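Local coordinates for protein ribonuclease VapC5 (Mycobacterium tuberculosis, PDB 3DBO) that is the probable toxin of a type II toxin-antitoxin pair with VapB5, a PIN-family endoribonuclease with limited RNase activity and magnesium as its cofactor, at residues 48-52 against 84-89; 25-30 against 54-58. All coordinates share one frame. Where two conformers were deposited one is given. Numbering follows the deposited sequence.

In the fold
Interaction 1 adds an outermost strand of the parallel sheet, 86-87, to strand 47-51, and is only partly buried. Interaction 2 is wholly buried: the loop that follows strand 22-25 meets helix 52-64. The two therefore use consecutive elements, strand 47-51 and the helix that continues directly from it, and they touch where Ala49 and Thr50 meet Leu25. Chemistry follows place. In 48-52 against 84-89, backbone hydrogen bonds fix the register and mostly apolar side chains fill in around them; in 25-30 against 54-58, hydroxyl and carboxylate groups are linked beside the predicted magnesium ligand Asp26, and Phe30 packs on Leu58. One sodium ion takes ligands from both.

Interaction 1 of 2, residues 48-52 against 84-89; sequences VATTV and METLPV. With NA (sodium ion), chain C.
Two parallel strands run side by side here, Thr50 bridging to Thr86 (CA-CA 5.0 Å) and Thr51 to Leu87 (CA-CA 4.4 Å). Residues 48-51 are extended; Val52, with phi/psi of -64/-25, already turns into the helix. Thr50 sits between two partners, its N donating to Glu85 O (2.9 Å) and its O accepting from Leu87 N (2.8 Å); Val52 N then reaches Leu87 O (3.0 Å). On the face carrying Thr50 and Thr86, Thr50 is t, Thr86 is p, and their CG2 atoms lie 3.9 Å apart. Met84 (t, t, m) folds its thioether beside the strand, SD 3.7 Å from both N and CG2 of Thr50. Leu25 receives both side chains, its O hydrogen-bonded to Thr50 OG1 and its side chain packed against the methyl end of Met84. This pairing forms one border of the parallel sheet of the PIN domain, in which strand 47-51 lies between 86-87 and 22-25; Val48 also pairs antiparallel with a strand of the partner chain, so the sheet continues across the interface. The opposite face holds Thr51 and Leu87. Thr51, with chi1 at 74° (p), occupies the N-cap position of helix 52-64: its OG1 accepts a weak hydrogen bond from Val53 N and binds the sodium ion at 2.7 Å. Leu87 (m, t) places CG 4.2 Å from Ala49 CB. Glu85 (t, p) carries its carboxylate away from strand 47-51. At the far end Val52 (m) and Val89 (t) meet CG2 to CG2 at 4.0 Å.

Interaction 2 of 2, residues 25-30 against 54-58; sequences LDTSVF and TLAEL. With NA (sodium ion), chain C.
Leaving strand 22-25 at Leu25, the chain bends at Asp26 (phi/psi -90/-173) and takes helical angles from Thr27 to Phe30, with Phe30 N hydrogen-bonded to Thr27 O at 3.0 Å. Beside it runs a regular helical turn, Leu58 N to Thr54 O at 2.9 Å; the nearest CA atoms are those of Thr27 and Thr54, 5.0 Å apart. Polar links centre on Thr27 (chi1 m), whose OG1 accepts from Thr54 OG1 (2.9 Å) and donates to Glu57 OE1 (2.6 Å). Glu57 is m, t, its carboxylate also held by Arg112 and Asn114. Metal coordination joins the segments again: the sodium ion is bound by Leu25 O at 2.9 Å and by Thr54 OG1 (chi1 m) at 2.6 Å, with Thr51 as third ligand. Asp26 OD1 accepts from Val29 N (3.3 Å), an Asx motif, and also from Ser28 OG (2.8 Å). An acidic residue at the end of this central strand is characteristic of the PIN active site, and Asp26, whose OD2 is hydrogen-bonded to Thr131 OG1, is a predicted magnesium ligand near another, Asp115. Apolar packing completes the contact. Leu58 (m, t) lays CD1 over one face of the Phe30 ring, 4.2 Å from its centroid in a CH-pi contact, and brings CD2 to 4.0 Å from Thr27 CG2. Phe30 (chi1 m, chi2 -91°) also places CE2 3.8 Å from Thr54 CG2.

Interaction 1 of 2, residues 48-52 against 84-89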
loop_
_atom_site.group_PDB
_atom_site.type_symbol
_atom_site.label_atom_id
_atom_site.label_comp_id
_atom_site.label_asym_id
_atom_site.label_seq_id
_atom_site.Cartn_x
_atom_site.Cartn_y
_atom_site.Cartn_z
ATOM N N VAL B 48 0.051 11.833 4.269
ATOM C CA VAL B 48 0.229 10.461 3.742
ATOM C C VAL B 48 1.367 10.338 2.718
ATOM O O VAL B 48 1.663 11.286 1.983
ATOM C CB VAL B 48 -1.078 9.866 3.140
ATOM C CG1 VAL B 48 -2.139 9.666 4.222
ATOM C CG2 VAL B 48 -1.624 10.734 1.985
ATOM N N ALA B 49 2.013 9.172 2.710
ATOM C CA ALA B 49 2.975 8.788 1.664
ATOM C C ALA B 49 2.585 7.389 1.172
ATOM O O ALA B 49 1.692 6.748 1.735
ATOM C CB ALA B 49 4.408 8.780 2.216
ATOM N N THR B 50 3.230 6.901 0.113
ATOM C CA THR B 50 3.083 5.492 -0.201
ATOM C C THR B 50 4.498 4.905 -0.359
ATOM O O THR B 50 5.488 5.543 0.061
ATOM C CB THR B 50 2.154 5.267 -1.420
ATOM O OG1 THR B 50 1.858 3.874 -1.559
ATOM C CG2 THR B 50 2.762 5.844 -2.738
ATOM N N THR B 51 4.595 3.703 -0.925
ATOM C CA THR B 51 5.915 3.118 -1.102
ATOM C C THR B 51 6.135 2.755 -2.561
ATOM O O THR B 51 5.211 2.776 -3.386
ATOM C CB THR B 51 6.122 1.824 -0.242
ATOM O OG1 THR B 51 5.390 0.749 -0.845
ATOM C CG2 THR B 51 5.658 2.007 1.245
ATOM N N VAL B 52 7.371 2.372 -2.863
ATOM C CA VAL B 52 7.738 1.933 -4.206
ATOM C C VAL B 52 7.009 0.664 -4.614
ATOM O O VAL B 52 6.840 0.412 -5.813
ATOM C CB VAL B 52 9.285 1.713 -4.310
ATOM C CG1 VAL B 52 9.991 3.077 -4.315
ATOM C CG2 VAL B 52 9.810 0.815 -3.172
ATOM N N MET B 84 3.271 12.495 -4.764
ATOM C CA MET B 84 3.287 11.921 -3.418
ATOM C C MET B 84 4.636 11.270 -3.131
ATOM O O MET B 84 5.201 10.608 -4.002
ATOM C CB MET B 84 2.137 10.906 -3.296
ATOM C CG MET B 84 1.996 10.203 -1.935
ATOM S SD MET B 84 0.759 8.882 -1.854
ATOM C CE MET B 84 -0.734 9.768 -2.331
ATOM N N GLU B 85 5.156 11.457 -1.911
ATOM C CA GLU B 85 6.343 10.747 -1.447
ATOM C C GLU B 85 6.149 9.242 -1.681
ATOM O O GLU B 85 5.138 8.657 -1.249
ATOM C CB GLU B 85 6.576 11.026 0.052
ATOM C CG GLU B 85 7.782 10.338 0.674
ATOM C CD GLU B 85 9.104 10.821 0.105
ATOM O OE1 GLU B 85 9.289 12.056 -0.001
ATOM O OE2 GLU B 85 9.954 9.963 -0.227
ATOM N N THR B 86 7.094 8.638 -2.399
ATOM C CA THR B 86 7.149 7.189 -2.564
ATOM C C THR B 86 8.388 6.669 -1.815
ATOM O O THR B 86 9.537 6.832 -2.270
ATOM C CB THR B 86 7.181 6.766 -4.051
ATOM O OG1 THR B 86 8.266 7.443 -4.699
ATOM C CG2 THR B 86 5.854 7.135 -4.762
ATOM N N LEU B 87 8.150 6.014 -0.686
ATOM C CA LEU B 87 9.219 5.646 0.233
ATOM C C LEU B 87 9.929 4.420 -0.331
ATOM O O LEU B 87 9.271 3.493 -0.780
ATOM C CB LEU B 87 8.640 5.310 1.616
ATOM C CG LEU B 87 7.915 6.465 2.337
ATOM C CD1 LEU B 87 7.231 5.918 3.574
ATOM C CD2 LEU B 87 8.918 7.568 2.686
ATOM N N PRO B 88 11.272 4.432 -0.332
ATOM C CA PRO B 88 11.995 3.286 -0.913
ATOM C C PRO B 88 12.122 2.099 0.036
ATOM O O PRO B 88 11.909 2.228 1.230
ATOM C CB PRO B 88 13.378 3.868 -1.172
ATOM C CG PRO B 88 13.570 4.849 -0.029
ATOM C CD PRO B 88 12.195 5.465 0.177
ATOM N N VAL B 89 12.501 0.937 -0.496
ATOM C CA VAL B 89 12.987 -0.123 0.367
ATOM C C VAL B 89 14.485 0.170 0.552
ATOM O O VAL B 89 15.281 -0.022 -0.380
ATOM C CB VAL B 89 12.781 -1.551 -0.233
ATOM C CG1 VAL B 89 13.289 -2.587 0.745
ATOM C CG2 VAL B 89 11.289 -1.845 -0.558
HETATM NA NA NA C . 2.759 1.031 -0.379
#

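Interaction 2 of 2, residues 25-30 against 54-58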
loop_
_atom_site.group_PDB
_atom_site.type_symbol
_atom_site.label_atom_id
_atom_site.label_comp_id
_atom_site.label_asym_id
_atom_site.label_seq_id
_atom_site.Cartn_x
_atom_site.Cartn_y
_atom_site.Cartn_z
ATOM N N LEU B 25 0.217 4.605 2.789
ATOM C CA LEU B 25 -0.848 3.940 2.042
ATOM C C LEU B 25 -0.315 2.698 1.351
ATOM O O LEU B 25 0.777 2.739 0.781
ATOM C CB LEU B 25 -1.416 4.898 0.982
ATOM C CG LEU B 25 -1.781 6.286 1.513
ATOM C CD1 LEU B 25 -1.993 7.258 0.348
ATOM C CD2 LEU B 25 -3.029 6.174 2.423
ATOM N N ASP B 26 -1.072 1.605 1.424
ATOM C CA ASP B 26 -0.761 0.400 0.666
ATOM C C ASP B 26 -1.458 0.498 -0.688
ATOM O O ASP B 26 -2.073 1.530 -0.985
ATOM C CB ASP B 26 -1.169 -0.849 1.446
ATOM C CG ASP B 26 -2.663 -1.158 1.336
ATOM O OD1 ASP B 26 -3.455 -0.226 1.083
ATOM O OD2 ASP B 26 -3.030 -2.344 1.465
ATOM N N THR B 27 -1.422 -0.562 -1.491
ATOM C CA THR B 27 -2.041 -0.499 -2.819
ATOM C C THR B 27 -3.575 -0.500 -2.781
ATOM O O THR B 27 -4.213 0.170 -3.592
ATOM C CB THR B 27 -1.506 -1.628 -3.724
ATOM O OG1 THR B 27 -0.067 -1.587 -3.686
ATOM C CG2 THR B 27 -1.967 -1.437 -5.141
ATOM N N SER B 28 -4.154 -1.241 -1.829
ATOM C CA SER B 28 -5.603 -1.410 -1.737
ATOM C C SER B 28 -6.399 -0.105 -1.563
ATOM O O SER B 28 -7.528 0.007 -2.056
ATOM C CB SER B 28 -5.954 -2.424 -0.624
ATOM O OG SER B 28 -5.756 -1.850 0.650
ATOM N N VAL B 29 -5.814 0.895 -0.910
ATOM C CA VAL B 29 -6.485 2.200 -0.749
ATOM C C VAL B 29 -6.735 2.877 -2.117
ATOM O O VAL B 29 -7.702 3.638 -2.276
ATOM C CB VAL B 29 -5.753 3.181 0.221
ATOM C CG1 VAL B 29 -5.648 2.590 1.622
ATOM C CG2 VAL B 29 -4.379 3.578 -0.308
ATOM N N PHE B 30 -5.861 2.603 -3.098
ATOM C CA PHE B 30 -5.979 3.203 -4.435
ATOM C C PHE B 30 -7.041 2.515 -5.300
ATOM O O PHE B 30 -7.455 3.051 -6.332
ATOM C CB PHE B 30 -4.608 3.203 -5.172
ATOM C CG PHE B 30 -3.613 4.119 -4.574
ATOM C CD1 PHE B 30 -3.512 5.437 -5.015
ATOM C CD2 PHE B 30 -2.763 3.685 -3.543
ATOM C CE1 PHE B 30 -2.596 6.300 -4.450
ATOM C CE2 PHE B 30 -1.858 4.541 -2.971
ATOM C CZ PHE B 30 -1.750 5.858 -3.415
ATOM N N THR B 54 3.842 -0.018 -4.052
ATOM C CA THR B 54 2.568 0.430 -4.631
ATOM C C THR B 54 2.796 1.090 -5.982
ATOM O O THR B 54 2.013 0.857 -6.907
ATOM C CB THR B 54 1.801 1.360 -3.678
ATOM O OG1 THR B 54 1.385 0.596 -2.539
ATOM C CG2 THR B 54 0.553 1.977 -4.367
ATOM N N LEU B 55 3.858 1.882 -6.119
ATOM C CA LEU B 55 4.217 2.446 -7.447
ATOM C C LEU B 55 4.316 1.297 -8.479
ATOM O O LEU B 55 3.737 1.359 -9.563
ATOM C CB LEU B 55 5.538 3.250 -7.373
ATOM C CG LEU B 55 6.016 3.889 -8.683
ATOM C CD1 LEU B 55 4.963 4.770 -9.311
ATOM C CD2 LEU B 55 7.366 4.658 -8.519
ATOM N N ALA B 56 5.031 0.236 -8.111
ATOM C CA ALA B 56 5.187 -0.934 -8.975
ATOM C C ALA B 56 3.856 -1.615 -9.301
ATOM O O ALA B 56 3.578 -1.978 -10.442
ATOM C CB ALA B 56 6.129 -1.944 -8.302
ATOM N N GLU B 57 3.036 -1.801 -8.272
ATOM C CA GLU B 57 1.787 -2.520 -8.434
ATOM C C GLU B 57 0.766 -1.760 -9.287
ATOM O O GLU B 57 0.110 -2.356 -10.139
ATOM C CB GLU B 57 1.236 -2.913 -7.066
ATOM C CG GLU B 57 2.069 -4.068 -6.489
ATOM C CD GLU B 57 1.556 -4.601 -5.160
ATOM O OE1 GLU B 57 0.826 -3.872 -4.451
ATOM O OE2 GLU B 57 1.901 -5.763 -4.817
ATOM N N LEU B 58 0.680 -0.452 -9.074
ATOM C CA LEU B 58 -0.189 0.412 -9.908
ATOM C C LEU B 58 0.304 0.439 -11.362
ATOM O O LEU B 58 -0.496 0.427 -12.295
ATOM C CB LEU B 58 -0.283 1.823 -9.316
ATOM C CG LEU B 58 -0.944 1.913 -7.925
ATOM C CD1 LEU B 58 -0.930 3.358 -7.485
ATOM C CD2 LEU B 58 -2.368 1.333 -7.979
HETATM NA NA NA C . 2.759 1.031 -0.379
#